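Local coordinates for protein putative efflux transporter (Bacteroides eggerthii, PDB 4L8J) that probably serves as the periplasmic membrane-fusion (adaptor) subunit of an efflux pump of the HlyD family, at residues T185-D191 with T238-A244. Sequence-based numbering, arbitrary orientation. Where two conformers were deposited one is given.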
loop_
_atom_site.group_PDB
_atom_site.type_symbol
_atom_site.label_atom_id
_atom_site.label_comp_id
_atom_site.label_asym_id
_atom_site.label_seq_id
_atom_site.Cartn_x
_atom_site.Cartn_y
_atom_site.Cartn_z
ATOM N N THR A 185 -13.999 4.518 22.172
ATOM C CA THR A 185 -15.300 4.324 22.831
ATOM C C THR A 185 -15.436 2.897 23.383
ATOM O O THR A 185 -14.753 1.992 22.922
ATOM C CB THR A 185 -16.475 4.654 21.868
ATOM O OG1 THR A 185 -16.483 3.718 20.795
ATOM C CG2 THR A 185 -16.430 6.103 21.335
ATOM N N PHE A 186 -16.315 2.713 24.369
ATOM C CA PHE A 186 -16.621 1.425 25.006
ATOM C C PHE A 186 -18.103 1.221 24.988
ATOM O O PHE A 186 -18.842 2.094 25.454
ATOM C CB PHE A 186 -16.106 1.356 26.467
ATOM C CG PHE A 186 -14.657 1.717 26.674
ATOM C CD1 PHE A 186 -14.265 3.041 26.812
ATOM C CD2 PHE A 186 -13.677 0.730 26.722
ATOM C CE1 PHE A 186 -12.920 3.373 27.005
ATOM C CE2 PHE A 186 -12.335 1.060 26.933
ATOM C CZ PHE A 186 -11.967 2.376 27.065
ATOM N N LYS A 187 -18.541 0.084 24.441
ATOM C CA LYS A 187 -19.954 -0.295 24.388
ATOM C C LYS A 187 -20.094 -1.657 25.049
ATOM O O LYS A 187 -19.346 -2.581 24.712
ATOM C CB LYS A 187 -20.494 -0.303 22.943
ATOM C CG LYS A 187 -20.323 1.008 22.168
ATOM C CD LYS A 187 -21.433 2.022 22.419
ATOM C CE LYS A 187 -21.186 3.330 21.697
ATOM N NZ LYS A 187 -20.303 4.230 22.483
ATOM N N VAL A 188 -21.009 -1.764 26.021
ATOM C CA VAL A 188 -21.240 -2.990 26.789
ATOM C C VAL A 188 -22.524 -3.690 26.401
ATOM O O VAL A 188 -23.592 -3.087 26.344
ATOM C CB VAL A 188 -21.243 -2.694 28.315
ATOM C CG1 VAL A 188 -21.569 -3.953 29.147
ATOM C CG2 VAL A 188 -19.918 -2.096 28.744
ATOM N N GLU A 189 -22.408 -4.989 26.241
ATOM C CA GLU A 189 -23.536 -5.873 26.034
ATOM C C GLU A 189 -23.478 -6.953 27.131
ATOM O O GLU A 189 -22.510 -7.707 27.170
ATOM C CB GLU A 189 -23.516 -6.465 24.611
ATOM C CG GLU A 189 -24.822 -7.192 24.284
ATOM C CD GLU A 189 -24.835 -7.980 22.988
ATOM O OE1 GLU A 189 -23.748 -8.261 22.433
ATOM O OE2 GLU A 189 -25.944 -8.332 22.534
ATOM N N PHE A 190 -24.461 -6.963 28.070
ATOM C CA PHE A 190 -24.490 -7.958 29.154
ATOM C C PHE A 190 -24.984 -9.299 28.622
ATOM O O PHE A 190 -25.945 -9.334 27.831
ATOM C CB PHE A 190 -25.358 -7.494 30.337
ATOM C CG PHE A 190 -24.857 -6.232 30.996
ATOM C CD1 PHE A 190 -23.858 -6.283 31.960
ATOM C CD2 PHE A 190 -25.373 -4.990 30.643
ATOM C CE1 PHE A 190 -23.395 -5.117 32.565
ATOM C CE2 PHE A 190 -24.892 -3.823 31.238
ATOM C CZ PHE A 190 -23.915 -3.895 32.200
ATOM N N ASP A 191 -24.310 -10.389 29.025
ATOM C CA ASP A 191 -24.668 -11.760 28.644
ATOM C C ASP A 191 -26.109 -12.111 29.086
ATOM O O ASP A 191 -26.785 -12.842 28.377
ATOM C CB ASP A 191 -23.671 -12.769 29.261
ATOM C CG ASP A 191 -22.246 -12.654 28.720
ATOM O OD1 ASP A 191 -22.057 -11.993 27.672
ATOM O OD2 ASP A 191 -21.337 -13.278 29.304
ATOM N N THR A 238 -21.363 -11.312 33.718
ATOM C CA THR A 238 -20.358 -11.158 32.670
ATOM C C THR A 238 -20.949 -10.371 31.505
ATOM O O THR A 238 -22.180 -10.229 31.369
ATOM C CB THR A 238 -19.792 -12.522 32.235
ATOM O OG1 THR A 238 -20.890 -13.353 31.881
ATOM C CG2 THR A 238 -18.956 -13.198 33.335
ATOM N N CYS A 239 -20.054 -9.845 30.657
ATOM C CA CYS A 239 -20.476 -9.033 29.536
ATOM C C CYS A 239 -19.411 -8.991 28.487
ATOM O O CYS A 239 -18.272 -9.408 28.719
ATOM C CB CYS A 239 -20.810 -7.627 30.030
ATOM S SG CYS A 239 -19.396 -6.753 30.763
ATOM N N ASN A 240 -19.778 -8.428 27.326
ATOM C CA ASN A 240 -18.847 -8.163 26.251
ATOM C C ASN A 240 -18.585 -6.682 26.237
ATOM O O ASN A 240 -19.509 -5.896 26.425
ATOM C CB ASN A 240 -19.368 -8.649 24.883
ATOM C CG ASN A 240 -18.381 -8.391 23.761
ATOM O OD1 ASN A 240 -17.390 -9.101 23.624
ATOM N ND2 ASN A 240 -18.544 -7.289 23.016
ATOM N N ILE A 241 -17.320 -6.297 26.065
ATOM C CA ILE A 241 -16.917 -4.885 25.929
ATOM C C ILE A 241 -16.388 -4.709 24.535
ATOM O O ILE A 241 -15.388 -5.327 24.163
ATOM C CB ILE A 241 -15.914 -4.364 26.985
ATOM C CG1 ILE A 241 -16.432 -4.654 28.415
ATOM C CG2 ILE A 241 -15.660 -2.852 26.797
ATOM C CD1 ILE A 241 -15.885 -5.869 29.012
ATOM N N ARG A 242 -17.042 -3.856 23.768
ATOM C CA ARG A 242 -16.579 -3.539 22.415
ATOM C C ARG A 242 -15.811 -2.221 22.495
ATOM O O ARG A 242 -16.375 -1.208 22.906
ATOM C CB ARG A 242 -17.786 -3.469 21.437
ATOM C CG ARG A 242 -17.589 -2.706 20.108
ATOM C CD ARG A 242 -16.689 -3.351 19.081
ATOM N NE ARG A 242 -17.007 -4.752 18.765
ATOM C CZ ARG A 242 -17.770 -5.167 17.756
ATOM N NH1 ARG A 242 -18.387 -4.289 16.976
ATOM N NH2 ARG A 242 -17.927 -6.462 17.526
ATOM N N LEU A 243 -14.508 -2.261 22.207
ATOM C CA LEU A 243 -13.641 -1.080 22.144
ATOM C C LEU A 243 -13.540 -0.647 20.685
ATOM O O LEU A 243 -13.201 -1.494 19.864
ATOM C CB LEU A 243 -12.229 -1.398 22.715
ATOM C CG LEU A 243 -11.106 -0.338 22.488
ATOM C CD1 LEU A 243 -11.313 0.877 23.347
ATOM C CD2 LEU A 243 -9.725 -0.930 22.785
ATOM N N ALA A 244 -13.850 0.631 20.354
ATOM C CA ALA A 244 -13.738 1.193 18.980
ATOM C C ALA A 244 -12.784 2.371 18.996
ATOM O O ALA A 244 -12.973 3.336 19.760
ATOM C CB ALA A 244 -15.089 1.626 18.426
HETATM O O HOH W 1 -17.127 0.873 21.066
HETATM O O HOH W 2 -20.527 -4.733 23.199
HETATM O O HOH W 3 -21.093 -6.478 21.205
#
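Phe-186 and Leu-243 face each other in a non-hydrogen-bonded pair, their side chains alongside and pointing the same way. CD1 of Leu-243 approaches the ring obliquely, an off-centre CH-pi contact, 3.7 Å from Phe-186 CE2, while Ile-241 CG2 meets the ring edge at CD2. Two residues on, Val-188 lies against Ile-241 and puts CG1 3.9 Å from Cys-239 CB. The same CG1 also covers the centre of one face of the Phe-190 ring. Cys-239 has its sulfur between backbone N and carbonyl carbon (chi1 62°), which turns SG to Val-188 CG1 and obliquely to the Phe-190 ring, a sulfur-aromatic contact with SG 5.3 Å from the centroid.

Backbone pairing is regular antiparallel, with two hydrogen bonds each for Thr-185 with Ala-244, Lys-187 with Arg-242 and Glu-189 with Asn-240. Past Phe-190, Asp-191 N still donates to Thr-238 O, and the two side chains add a bond of their own: Thr-238 OG1 donates to Asp-191 OD2 at 2.6 Å, on the anti side and 33° out of the carboxylate plane.

The face of Thr-185, Lys-187, Glu-189, Asn-240 and Arg-242 is largely polar. One water bridges Thr-185 OG1 and Arg-242 O, a second Lys-187 O and Asn-240 ND2. Asp-24 takes both Arg-242 NE, in a salt bridge, and Asn-240 ND2.

These strands are neighbours in a closed six-stranded antiparallel barrel: 198-205 pairs with the edge of 185-190 turned away from 238-246, and 20-29 with the far edge of 238-246. The apolar row of Phe-186, Val-188, Phe-190, Cys-239, Ile-241 and Leu-243 packs in the barrel core, against Ile-219 and Ile-221 of strand 215-221 and Ile-167 and Phe-169 of strand 166-171, while Leu-243 reaches Phe-25 of strand 20-29.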